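Side-chain contacts in 16S rRNA methyltransferase (Streptomyces sp. DSM 40477, PDB 3MQ2), which methylates an adenine of 16S rRNA at its N1 position with S-adenosyl-L-methionine, conferring resistance to aminoglycosides such as kanamycin, neomycin and apramycin: residues Ser110-Val115 against Leu142-Pro147; Asp161-Trp166 against Ala179-Leu184; Tyr43-Gln48 against Arg52-Leu57. One frame throughout, in Å; residues are numbered along the deposited sequence. Where two conformers were deposited one is given.

Interaction 1: residues Ser110-Val115 against Leu142-Pro147; sequences SLLRGV and LHAWRP. With SAH (S-adenosyl-L-homocysteine), chain C.
Leu112 reaches from helix 109-116 to Ala144, joining the cofactor-binding wall of this Rossmann-like methyltransferase fold to the loop that leaves strand 134-141. The tight part is a single methyl pair: Leu112 CD2 lies 3.6 Å from Ala144 CB. With CG trans to the backbone N (chi1 168°), the isobutyl group of Leu112 extends off the helix, and its two methyls divide the work. CD2 takes the alanine, whereas CD1 approaches the indole of Trp145 obliquely and more loosely, 4.4 Å from CH2. All three residues are buried, and Val152 and Leu140 also pack on Leu112. No hydrogen bond links the two segments, so the join is purely apolar.

The far side of 142-147 is more open and polar. A type I turn from His143 to Arg146 carries the chain toward the exposed Pro147, which follows a cis peptide. Within this turn Arg146 folds back, its CD 4.1 Å above the His143 ring plane, offset toward the rim. Leu142 CB lies over one face of its guanidinium, also toward the rim, and salt bridges to Glu157 and Asp205 anchor its nitrogens.

The N-terminal residues of 110-115, Ser110 and Leu111, meet S-adenosyl-L-homocysteine. Leu111 CB packs against the adenine 3.4 Å from N7, while Ser110 OG, also hydrogen-bonded to Glu91, accepts from the exocyclic amino group: SAH N6 donates to Ser110 OG over 2.8 Å with an N-H...O angle of 146°.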
loop_
_atom_site.group_PDB
_atom_site.type_symbol
_atom_site.label_atom_id
_atom_site.label_comp_id
_atom_site.label_asym_id
_atom_site.label_seq_id
_atom_site.Cartn_x
_atom_site.Cartn_y
_atom_site.Cartn_z
ATOM N N SER A 110 -9.150 9.592 1.910
ATOM C CA SER A 110 -9.404 9.623 0.474
ATOM C C SER A 110 -8.852 8.387 -0.226
ATOM O O SER A 110 -9.365 7.991 -1.266
ATOM C CB SER A 110 -8.816 10.897 -0.151
ATOM O OG SER A 110 -7.398 10.894 -0.082
ATOM N N LEU A 111 -7.823 7.775 0.351
ATOM C CA LEU A 111 -7.270 6.546 -0.220
ATOM C C LEU A 111 -8.294 5.410 -0.119
ATOM O O LEU A 111 -8.414 4.585 -1.023
ATOM C CB LEU A 111 -5.962 6.159 0.475
ATOM C CG LEU A 111 -5.248 4.899 -0.035
ATOM C CD1 LEU A 111 -5.032 4.970 -1.530
ATOM C CD2 LEU A 111 -3.919 4.706 0.696
ATOM N N LEU A 112 -9.035 5.377 0.982
ATOM C CA LEU A 112 -10.061 4.347 1.136
ATOM C C LEU A 112 -11.188 4.632 0.152
ATOM O O LEU A 112 -11.661 3.741 -0.544
ATOM C CB LEU A 112 -10.580 4.313 2.582
ATOM C CG LEU A 112 -11.850 3.482 2.833
ATOM C CD1 LEU A 112 -11.662 2.049 2.351
ATOM C CD2 LEU A 112 -12.216 3.520 4.310
ATOM N N ARG A 113 -11.621 5.886 0.083
ATOM C CA ARG A 113 -12.665 6.229 -0.864
ATOM C C ARG A 113 -12.231 5.793 -2.262
ATOM O O ARG A 113 -13.019 5.236 -3.036
ATOM C CB ARG A 113 -12.955 7.730 -0.812
ATOM C CG ARG A 113 -14.163 8.146 -1.629
ATOM C CD ARG A 113 -14.516 9.612 -1.405
ATOM N NE ARG A 113 -13.587 10.520 -2.076
ATOM C CZ ARG A 113 -12.634 11.208 -1.456
ATOM N NH1 ARG A 113 -12.478 11.097 -0.142
ATOM N NH2 ARG A 113 -11.836 12.012 -2.147
ATOM N N GLY A 114 -10.956 6.015 -2.564
ATOM C CA GLY A 114 -10.400 5.668 -3.860
ATOM C C GLY A 114 -10.456 4.181 -4.174
ATOM O O GLY A 114 -10.825 3.786 -5.288
ATOM N N VAL A 115 -10.090 3.345 -3.204
ATOM C CA VAL A 115 -10.066 1.906 -3.456
ATOM C C VAL A 115 -11.439 1.243 -3.423
ATOM O O VAL A 115 -11.552 0.053 -3.710
ATOM C CB VAL A 115 -9.051 1.140 -2.577
ATOM C CG1 VAL A 115 -7.644 1.655 -2.851
ATOM C CG2 VAL A 115 -9.411 1.229 -1.096
ATOM N N LEU A 142 -12.213 -3.456 7.793
ATOM C CA LEU A 142 -13.664 -3.502 7.799
ATOM C C LEU A 142 -14.270 -2.607 8.896
ATOM O O LEU A 142 -15.462 -2.308 8.877
ATOM C CB LEU A 142 -14.139 -4.957 7.903
ATOM C CG LEU A 142 -13.741 -5.846 6.721
ATOM C CD1 LEU A 142 -13.930 -7.323 7.059
ATOM C CD2 LEU A 142 -14.520 -5.474 5.459
ATOM N N HIS A 143 -13.436 -2.127 9.817
ATOM C CA HIS A 143 -13.940 -1.236 10.852
ATOM C C HIS A 143 -14.351 0.121 10.298
ATOM O O HIS A 143 -14.991 0.911 10.993
ATOM C CB HIS A 143 -12.951 -1.120 12.021
ATOM C CG HIS A 143 -12.826 -2.389 12.793
ATOM N ND1 HIS A 143 -13.502 -2.612 13.975
ATOM C CD2 HIS A 143 -12.153 -3.534 12.522
ATOM C CE1 HIS A 143 -13.231 -3.830 14.410
ATOM N NE2 HIS A 143 -12.425 -4.414 13.540
ATOM N N ALA A 144 -14.016 0.369 9.036
ATOM C CA ALA A 144 -14.498 1.563 8.358
ATOM C C ALA A 144 -16.014 1.493 8.209
ATOM O O ALA A 144 -16.647 2.462 7.802
ATOM C CB ALA A 144 -13.822 1.712 6.981
ATOM N N TRP A 145 -16.593 0.335 8.530
ATOM C CA TRP A 145 -18.043 0.162 8.458
ATOM C C TRP A 145 -18.631 -0.211 9.814
ATOM O O TRP A 145 -19.768 -0.661 9.893
ATOM C CB TRP A 145 -18.415 -0.923 7.439
ATOM C CG TRP A 145 -18.193 -0.526 6.022
ATOM C CD1 TRP A 145 -19.110 0.048 5.180
ATOM C CD2 TRP A 145 -16.982 -0.664 5.260
ATOM N NE1 TRP A 145 -18.543 0.271 3.948
ATOM C CE2 TRP A 145 -17.242 -0.154 3.969
ATOM C CE3 TRP A 145 -15.707 -1.162 5.545
ATOM C CZ2 TRP A 145 -16.268 -0.122 2.964
ATOM C CZ3 TRP A 145 -14.738 -1.125 4.547
ATOM C CH2 TRP A 145 -15.030 -0.620 3.269
ATOM N N ARG A 146 -17.859 -0.012 10.873
ATOM C CA ARG A 146 -18.251 -0.474 12.200
ATOM C C ARG A 146 -18.032 0.612 13.252
ATOM O O ARG A 146 -17.236 0.443 14.167
ATOM C CB ARG A 146 -17.449 -1.728 12.552
ATOM C CG ARG A 146 -17.625 -2.870 11.537
ATOM C CD ARG A 146 -16.766 -4.081 11.887
ATOM N NE ARG A 146 -16.827 -5.113 10.853
ATOM C CZ ARG A 146 -16.059 -6.199 10.848
ATOM N NH1 ARG A 146 -15.177 -6.392 11.819
ATOM N NH2 ARG A 146 -16.155 -7.079 9.861
ATOM N N PRO A 147 -18.752 1.738 13.128
ATOM C CA PRO A 147 -19.770 2.027 12.115
ATOM C C PRO A 147 -19.187 2.773 10.912
ATOM O O PRO A 147 -18.011 3.140 10.903
ATOM C CB PRO A 147 -20.723 2.946 12.872
ATOM C CG PRO A 147 -19.784 3.772 13.702
ATOM C CD PRO A 147 -18.676 2.816 14.134
HETATM N N SAH C . -0.690 0.884 5.719
HETATM C CA SAH C . -0.229 1.383 7.003
HETATM C CB SAH C . -0.985 2.646 7.409
HETATM C CG SAH C . -2.493 2.573 7.194
HETATM S SD SAH C . -3.349 3.930 8.032
HETATM C C SAH C . -0.408 0.302 8.051
HETATM O O SAH C . 0.015 0.454 9.198
HETATM O OXT SAH C . -0.990 -0.742 7.757
HETATM C "C5'" SAH C . -3.696 4.625 6.396
HETATM C "C4'" SAH C . -2.567 5.529 5.912
HETATM O "O4'" SAH C . -2.889 6.016 4.626
HETATM C "C3'" SAH C . -2.360 6.760 6.796
HETATM O "O3'" SAH C . -1.001 6.852 7.148
HETATM C "C2'" SAH C . -2.700 7.959 5.939
HETATM O "O2'" SAH C . -1.793 9.024 6.160
HETATM C "C1'" SAH C . -2.549 7.387 4.544
HETATM N N9 SAH C . -3.396 8.027 3.530
HETATM C C8 SAH C . -4.745 8.267 3.553
HETATM N N7 SAH C . -5.085 8.867 2.379
HETATM C C5 SAH C . -3.962 8.996 1.625
HETATM C C6 SAH C . -3.721 9.523 0.365
HETATM N N6 SAH C . -4.711 10.037 -0.359
HETATM N N1 SAH C . -2.439 9.499 -0.133
HETATM C C2 SAH C . -1.401 8.965 0.602
HETATM N N3 SAH C . -1.636 8.450 1.857
HETATM C C4 SAH C . -2.901 8.465 2.341
#

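Interaction 2: residues Asp161-Trp166 against Ala179-Leu184; sequences DSADEW and ADCRYL
Ala163 is the first residue of 161-166 to meet the strand, its methyl lying 3.7 Å from Cys181 SG on the buried side of helix 160-173. One residue on, Asp164 continues the contact from the exposed margin. Its CG stands beside the backbone N (chi1 -65°), which lets the carboxylate lean back toward the strand although CB does not point there. OD2 comes to 3.2 Å from Cys181 SG; since two conformers of Cys181 were deposited, the sulfur contacts describe one of them.

The same carboxylate also reaches the strand backbone through water 1. This water lies 3.0 Å from Asp164 OD2, to which it can donate, and accepts from Cys181 N, so a water bridge satisfies the amide of this buried cysteine. From Ala163 to Trp166 the helix widens into a pi-type turn, and the indole of Trp166 then meets the ring of His155.

On the strand, Cys181 faces the helix while Asp180 and Arg182 point away from it. In the conformer given, Arg182 grips the Asp180 carboxylate side-on, NE to OD2 at 2.7 Å and NH2 to OD1 at 3.1 Å. Ala179 and Asp180 together face Thr213 in a classic beta bulge. A helix laid over strand 176-184, the outermost strand beyond antiparallel 209-216, is the arrangement expected at the 7-6 edge of the 3-2-1-4-5-7-6 sheet of class I methyltransferases.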
loop_
_atom_site.group_PDB
_atom_site.type_symbol
_atom_site.label_atom_id
_atom_site.label_comp_id
_atom_site.label_asym_id
_atom_site.label_seq_id
_atom_site.Cartn_x
_atom_site.Cartn_y
_atom_site.Cartn_z
ATOM N N ASP A 161 -18.245 -12.281 -1.138
ATOM C CA ASP A 161 -19.216 -12.432 -2.215
ATOM C C ASP A 161 -19.647 -11.101 -2.821
ATOM O O ASP A 161 -19.691 -10.952 -4.043
ATOM C CB ASP A 161 -20.438 -13.219 -1.742
ATOM C CG ASP A 161 -20.098 -14.650 -1.376
ATOM O OD1 ASP A 161 -19.077 -15.166 -1.878
ATOM O OD2 ASP A 161 -20.852 -15.258 -0.589
ATOM N N SER A 162 -19.968 -10.131 -1.976
ATOM C CA SER A 162 -20.473 -8.860 -2.473
ATOM C C SER A 162 -19.393 -8.131 -3.261
ATOM O O SER A 162 -19.686 -7.425 -4.227
ATOM C CB SER A 162 -20.983 -7.985 -1.324
ATOM O OG SER A 162 -19.911 -7.454 -0.567
ATOM N N ALA A 163 -18.144 -8.302 -2.841
ATOM C CA ALA A 163 -17.021 -7.669 -3.527
ATOM C C ALA A 163 -16.886 -8.229 -4.934
ATOM O O ALA A 163 -16.698 -7.484 -5.900
ATOM C CB ALA A 163 -15.738 -7.883 -2.748
ATOM N N ASP A 164 -16.980 -9.548 -5.047
ATOM C CA ASP A 164 -16.999 -10.185 -6.356
ATOM C C ASP A 164 -18.121 -9.588 -7.194
ATOM O O ASP A 164 -18.041 -9.552 -8.418
ATOM C CB ASP A 164 -17.199 -11.699 -6.225
ATOM C CG ASP A 164 -16.036 -12.390 -5.536
ATOM O OD1 ASP A 164 -16.258 -13.454 -4.918
ATOM O OD2 ASP A 164 -14.901 -11.876 -5.615
ATOM N N GLU A 165 -19.164 -9.111 -6.523
ATOM C CA GLU A 165 -20.359 -8.609 -7.201
ATOM C C GLU A 165 -20.240 -7.162 -7.675
ATOM O O GLU A 165 -20.379 -6.893 -8.869
ATOM C CB GLU A 165 -21.592 -8.759 -6.305
ATOM C CG GLU A 165 -21.965 -10.199 -5.981
ATOM C CD GLU A 165 -23.091 -10.298 -4.964
ATOM O OE1 GLU A 165 -23.645 -9.245 -4.580
ATOM O OE2 GLU A 165 -23.420 -11.429 -4.546
ATOM N N TRP A 166 -19.994 -6.236 -6.748
ATOM C CA TRP A 166 -19.980 -4.812 -7.092
ATOM C C TRP A 166 -18.604 -4.135 -7.116
ATOM O O TRP A 166 -18.460 -3.062 -7.701
ATOM C CB TRP A 166 -20.983 -3.997 -6.248
ATOM C CG TRP A 166 -20.753 -3.944 -4.742
ATOM C CD1 TRP A 166 -21.356 -4.722 -3.793
ATOM C CD2 TRP A 166 -19.901 -3.034 -4.025
ATOM N NE1 TRP A 166 -20.920 -4.368 -2.537
ATOM C CE2 TRP A 166 -20.024 -3.338 -2.652
ATOM C CE3 TRP A 166 -19.035 -2.004 -4.411
ATOM C CZ2 TRP A 166 -19.318 -2.647 -1.664
ATOM C CZ3 TRP A 166 -18.333 -1.319 -3.427
ATOM C CH2 TRP A 166 -18.480 -1.645 -2.070
ATOM N N ALA A 179 -9.145 -10.697 -8.724
ATOM C CA ALA A 179 -9.139 -12.148 -8.891
ATOM C C ALA A 179 -9.631 -12.872 -7.651
ATOM O O ALA A 179 -10.202 -13.957 -7.741
ATOM C CB ALA A 179 -7.744 -12.620 -9.239
ATOM N N ASP A 180 -9.387 -12.286 -6.485
ATOM C CA ASP A 180 -9.737 -12.955 -5.249
ATOM C C ASP A 180 -10.151 -11.975 -4.165
ATOM O O ASP A 180 -9.599 -10.880 -4.053
ATOM C CB ASP A 180 -8.572 -13.798 -4.752
ATOM C CG ASP A 180 -8.951 -14.661 -3.570
ATOM O OD1 ASP A 180 -9.609 -15.706 -3.781
ATOM O OD2 ASP A 180 -8.597 -14.293 -2.433
ATOM N N CYS A 181 -11.145 -12.374 -3.382
ATOM C CA CYS A 181 -11.582 -11.604 -2.225
ATOM C C CYS A 181 -11.771 -12.563 -1.061
ATOM O O CYS A 181 -12.545 -13.517 -1.156
ATOM C CB CYS A 181 -12.902 -10.887 -2.517
ATOM S SG CYS A 181 -12.904 -9.890 -4.031
ATOM N N ARG A 182 -11.055 -12.335 0.032
ATOM C CA ARG A 182 -11.216 -13.209 1.192
ATOM C C ARG A 182 -10.909 -12.508 2.510
ATOM O O ARG A 182 -10.122 -11.573 2.558
ATOM C CB ARG A 182 -10.329 -14.446 1.042
ATOM C CG ARG A 182 -8.844 -14.139 0.967
ATOM C CD ARG A 182 -8.023 -15.418 0.816
ATOM N NE ARG A 182 -8.319 -16.106 -0.433
ATOM C CZ ARG A 182 -8.642 -17.394 -0.526
ATOM N NH1 ARG A 182 -8.710 -18.151 0.562
ATOM N NH2 ARG A 182 -8.893 -17.929 -1.712
ATOM N N TYR A 183 -11.538 -12.982 3.577
ATOM C CA TYR A 183 -11.240 -12.479 4.902
ATOM C C TYR A 183 -9.862 -12.970 5.327
ATOM O O TYR A 183 -9.457 -14.098 4.998
ATOM C CB TYR A 183 -12.271 -12.986 5.902
ATOM C CG TYR A 183 -13.651 -12.388 5.785
ATOM C CD1 TYR A 183 -13.852 -11.015 5.866
ATOM C CD2 TYR A 183 -14.762 -13.208 5.632
ATOM C CE1 TYR A 183 -15.126 -10.474 5.780
ATOM C CE2 TYR A 183 -16.037 -12.679 5.551
ATOM C CZ TYR A 183 -16.216 -11.314 5.630
ATOM O OH TYR A 183 -17.484 -10.791 5.549
ATOM N N LEU A 184 -9.135 -12.117 6.043
ATOM C CA LEU A 184 -7.865 -12.500 6.641
ATOM C C LEU A 184 -8.065 -12.718 8.130
ATOM O O LEU A 184 -8.693 -11.893 8.802
ATOM C CB LEU A 184 -6.816 -11.401 6.446
ATOM C CG LEU A 184 -6.326 -11.116 5.030
ATOM C CD1 LEU A 184 -5.130 -10.191 5.142
ATOM C CD2 LEU A 184 -5.960 -12.403 4.308
HETATM O O HOH W 1 -13.259 -14.169 -4.498
#

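Interaction 3: residues Tyr43-Gln48 against Arg52-Leu57; sequences YKVARQ and RLVVAL
Val54 and Val45 both place CG1 trans to the backbone N (chi1 180° and 177°), and in each valine this sets CG2 beside the N. For Val54, whose CB already points at the helix, that rotation brings CG2 against helix 40-48, and this one methyl makes the closest approaches. It sits 3.6 Å from Ala46 CA and 3.7 Å from Ala46 CB, so it bears on the helix backbone as well as on the alanine methyl. From the neighbouring helical position Val45 adds its CG1, 3.8 Å from Val54 CG2, with the two valine side chains crossing at about a right angle.

The small side chain of Ala46 is consistent with the close spacing: the CA atoms of Ala46 and Val54 are 5.7 Å apart. Ala46 CB does not point straight at the strand; it also touches Leu83 of the next strand, which places Ala46 over the junction between strands 52-58 and 83-87. No hydrogen bond runs directly between the two segments, but two asparagines tie their polar atoms together: Asn49 from the intervening turn and Asn82 from just before strand 83-87. Asn82 ND2 is bonded to both Ala46 O and Arg52 O, and Asn49 holds Val45 O with ND2 and Arg52 NH1 with OD1.

The contact closes the second half of a beta-alpha-beta crossover, in which strand 29-34, helix 40-48 and strand 52-58 follow one another and the two strands are adjacent and parallel. Strand 52-58 lies between 29-34 and 83-87; Val54 faces helix 40-48, while Leu53 points away from it and packs on Phe20 and Leu23 of helix 17-24.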
loop_
_atom_site.group_PDB
_atom_site.type_symbol
_atom_site.label_atom_id
_atom_site.label_comp_id
_atom_site.label_asym_id
_atom_site.label_seq_id
_atom_site.Cartn_x
_atom_site.Cartn_y
_atom_site.Cartn_z
ATOM N N TYR A 43 9.280 -2.269 5.592
ATOM C CA TYR A 43 10.558 -2.622 6.193
ATOM C C TYR A 43 10.666 -4.144 6.234
ATOM O O TYR A 43 11.690 -4.714 5.849
ATOM C CB TYR A 43 10.684 -2.028 7.596
ATOM C CG TYR A 43 12.046 -2.250 8.208
ATOM C CD1 TYR A 43 13.058 -1.309 8.061
ATOM C CD2 TYR A 43 12.323 -3.406 8.926
ATOM C CE1 TYR A 43 14.311 -1.508 8.617
ATOM C CE2 TYR A 43 13.578 -3.617 9.479
ATOM C CZ TYR A 43 14.566 -2.663 9.324
ATOM O OH TYR A 43 15.816 -2.866 9.877
ATOM N N LYS A 44 9.599 -4.801 6.681
ATOM C CA LYS A 44 9.561 -6.264 6.632
ATOM C C LYS A 44 9.711 -6.792 5.213
ATOM O O LYS A 44 10.504 -7.697 4.966
ATOM C CB LYS A 44 8.278 -6.825 7.258
ATOM C CG LYS A 44 8.080 -8.318 6.946
ATOM C CD LYS A 44 6.989 -8.943 7.797
ATOM C CE LYS A 44 6.925 -10.460 7.616
ATOM N NZ LYS A 44 5.953 -11.104 8.560
ATOM N N VAL A 45 8.957 -6.228 4.271
ATOM C CA VAL A 45 9.044 -6.691 2.894
ATOM C C VAL A 45 10.471 -6.579 2.354
ATOM O O VAL A 45 10.990 -7.530 1.761
ATOM C CB VAL A 45 8.036 -5.966 1.975
ATOM C CG1 VAL A 45 8.199 -6.410 0.517
ATOM C CG2 VAL A 45 6.616 -6.231 2.453
ATOM N N ALA A 46 11.114 -5.433 2.578
ATOM C CA ALA A 46 12.479 -5.243 2.095
ATOM C C ALA A 46 13.443 -6.222 2.766
ATOM O O ALA A 46 14.312 -6.797 2.110
ATOM C CB ALA A 46 12.935 -3.789 2.293
ATOM N N ARG A 47 13.279 -6.416 4.072
ATOM C CA ARG A 47 14.136 -7.324 4.822
ATOM C C ARG A 47 14.047 -8.729 4.236
ATOM O O ARG A 47 15.062 -9.423 4.070
ATOM C CB ARG A 47 13.700 -7.353 6.284
ATOM C CG ARG A 47 14.369 -8.437 7.107
ATOM C CD ARG A 47 15.793 -8.059 7.438
ATOM N NE ARG A 47 15.850 -6.929 8.359
ATOM C CZ ARG A 47 16.973 -6.312 8.708
ATOM N NH1 ARG A 47 18.136 -6.713 8.209
ATOM N NH2 ARG A 47 16.935 -5.294 9.554
ATOM N N GLN A 48 12.828 -9.144 3.910
ATOM C CA GLN A 48 12.583 -10.518 3.475
ATOM C C GLN A 48 12.776 -10.731 1.976
ATOM O O GLN A 48 12.829 -11.873 1.505
ATOM C CB GLN A 48 11.180 -10.958 3.883
ATOM C CG GLN A 48 10.993 -11.047 5.386
ATOM C CD GLN A 48 9.633 -11.585 5.774
ATOM O OE1 GLN A 48 9.394 -11.916 6.937
ATOM N NE2 GLN A 48 8.732 -11.676 4.802
ATOM N N ARG A 52 14.517 -7.289 -4.326
ATOM C CA ARG A 52 13.535 -6.342 -4.846
ATOM C C ARG A 52 13.689 -4.998 -4.163
ATOM O O ARG A 52 14.106 -4.927 -3.005
ATOM C CB ARG A 52 12.120 -6.886 -4.660
ATOM C CG ARG A 52 11.979 -8.299 -5.198
ATOM C CD ARG A 52 10.840 -9.039 -4.531
ATOM N NE ARG A 52 9.563 -8.649 -5.102
ATOM C CZ ARG A 52 8.389 -9.122 -4.707
ATOM N NH1 ARG A 52 8.319 -10.010 -3.723
ATOM N NH2 ARG A 52 7.284 -8.699 -5.299
ATOM N N LEU A 53 13.386 -3.935 -4.899
ATOM C CA LEU A 53 13.407 -2.589 -4.344
ATOM C C LEU A 53 12.024 -2.279 -3.807
ATOM O O LEU A 53 11.039 -2.420 -4.521
ATOM C CB LEU A 53 13.785 -1.575 -5.422
ATOM C CG LEU A 53 13.745 -0.102 -5.026
ATOM C CD1 LEU A 53 14.647 0.153 -3.844
ATOM C CD2 LEU A 53 14.133 0.788 -6.222
ATOM N N VAL A 54 11.949 -1.861 -2.550
ATOM C CA VAL A 54 10.651 -1.581 -1.929
ATOM C C VAL A 54 10.520 -0.089 -1.746
ATOM O O VAL A 54 11.377 0.533 -1.127
ATOM C CB VAL A 54 10.507 -2.279 -0.554
ATOM C CG1 VAL A 54 9.135 -1.974 0.078
ATOM C CG2 VAL A 54 10.709 -3.794 -0.717
ATOM N N VAL A 55 9.456 0.478 -2.311
ATOM C CA VAL A 55 9.184 1.904 -2.205
ATOM C C VAL A 55 7.918 2.053 -1.374
ATOM O O VAL A 55 6.952 1.318 -1.575
ATOM C CB VAL A 55 8.974 2.541 -3.603
ATOM C CG1 VAL A 55 8.716 4.046 -3.486
ATOM C CG2 VAL A 55 10.197 2.293 -4.490
ATOM N N ALA A 56 7.913 2.988 -0.434
ATOM C CA ALA A 56 6.727 3.173 0.394
ATOM C C ALA A 56 6.465 4.644 0.539
ATOM O O ALA A 56 7.390 5.430 0.688
ATOM C CB ALA A 56 6.910 2.529 1.770
ATOM N N LEU A 57 5.202 5.033 0.468
ATOM C CA LEU A 57 4.910 6.454 0.563
ATOM C C LEU A 57 3.747 6.738 1.495
ATOM O O LEU A 57 2.906 5.862 1.767
ATOM C CB LEU A 57 4.673 7.053 -0.819
ATOM C CG LEU A 57 3.651 6.358 -1.710
ATOM C CD1 LEU A 57 2.269 6.869 -1.377
ATOM C CD2 LEU A 57 3.967 6.615 -3.176
#

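Along the chain interaction 3 comes first, then interaction 1, then interaction 2, all in the same methyltransferase fold. Interaction 3 lies on the other side of the chain's centre, its centre about 25 Å from that of interaction 1 and about 27 Å from that of interaction 2. Interactions 1 and 2 are neighbours, with centres about 15 Å apart, and they touch where Leu142 CD1 packs 3.6 Å from Tyr183 CE1. Interaction 1 joins a helix to the loop after strand 134-141 and is the one of the three that contacts the bound S-adenosyl-L-homocysteine, while interactions 2 and 3 pack helices on strands toward the two ends of the same seven-stranded sheet.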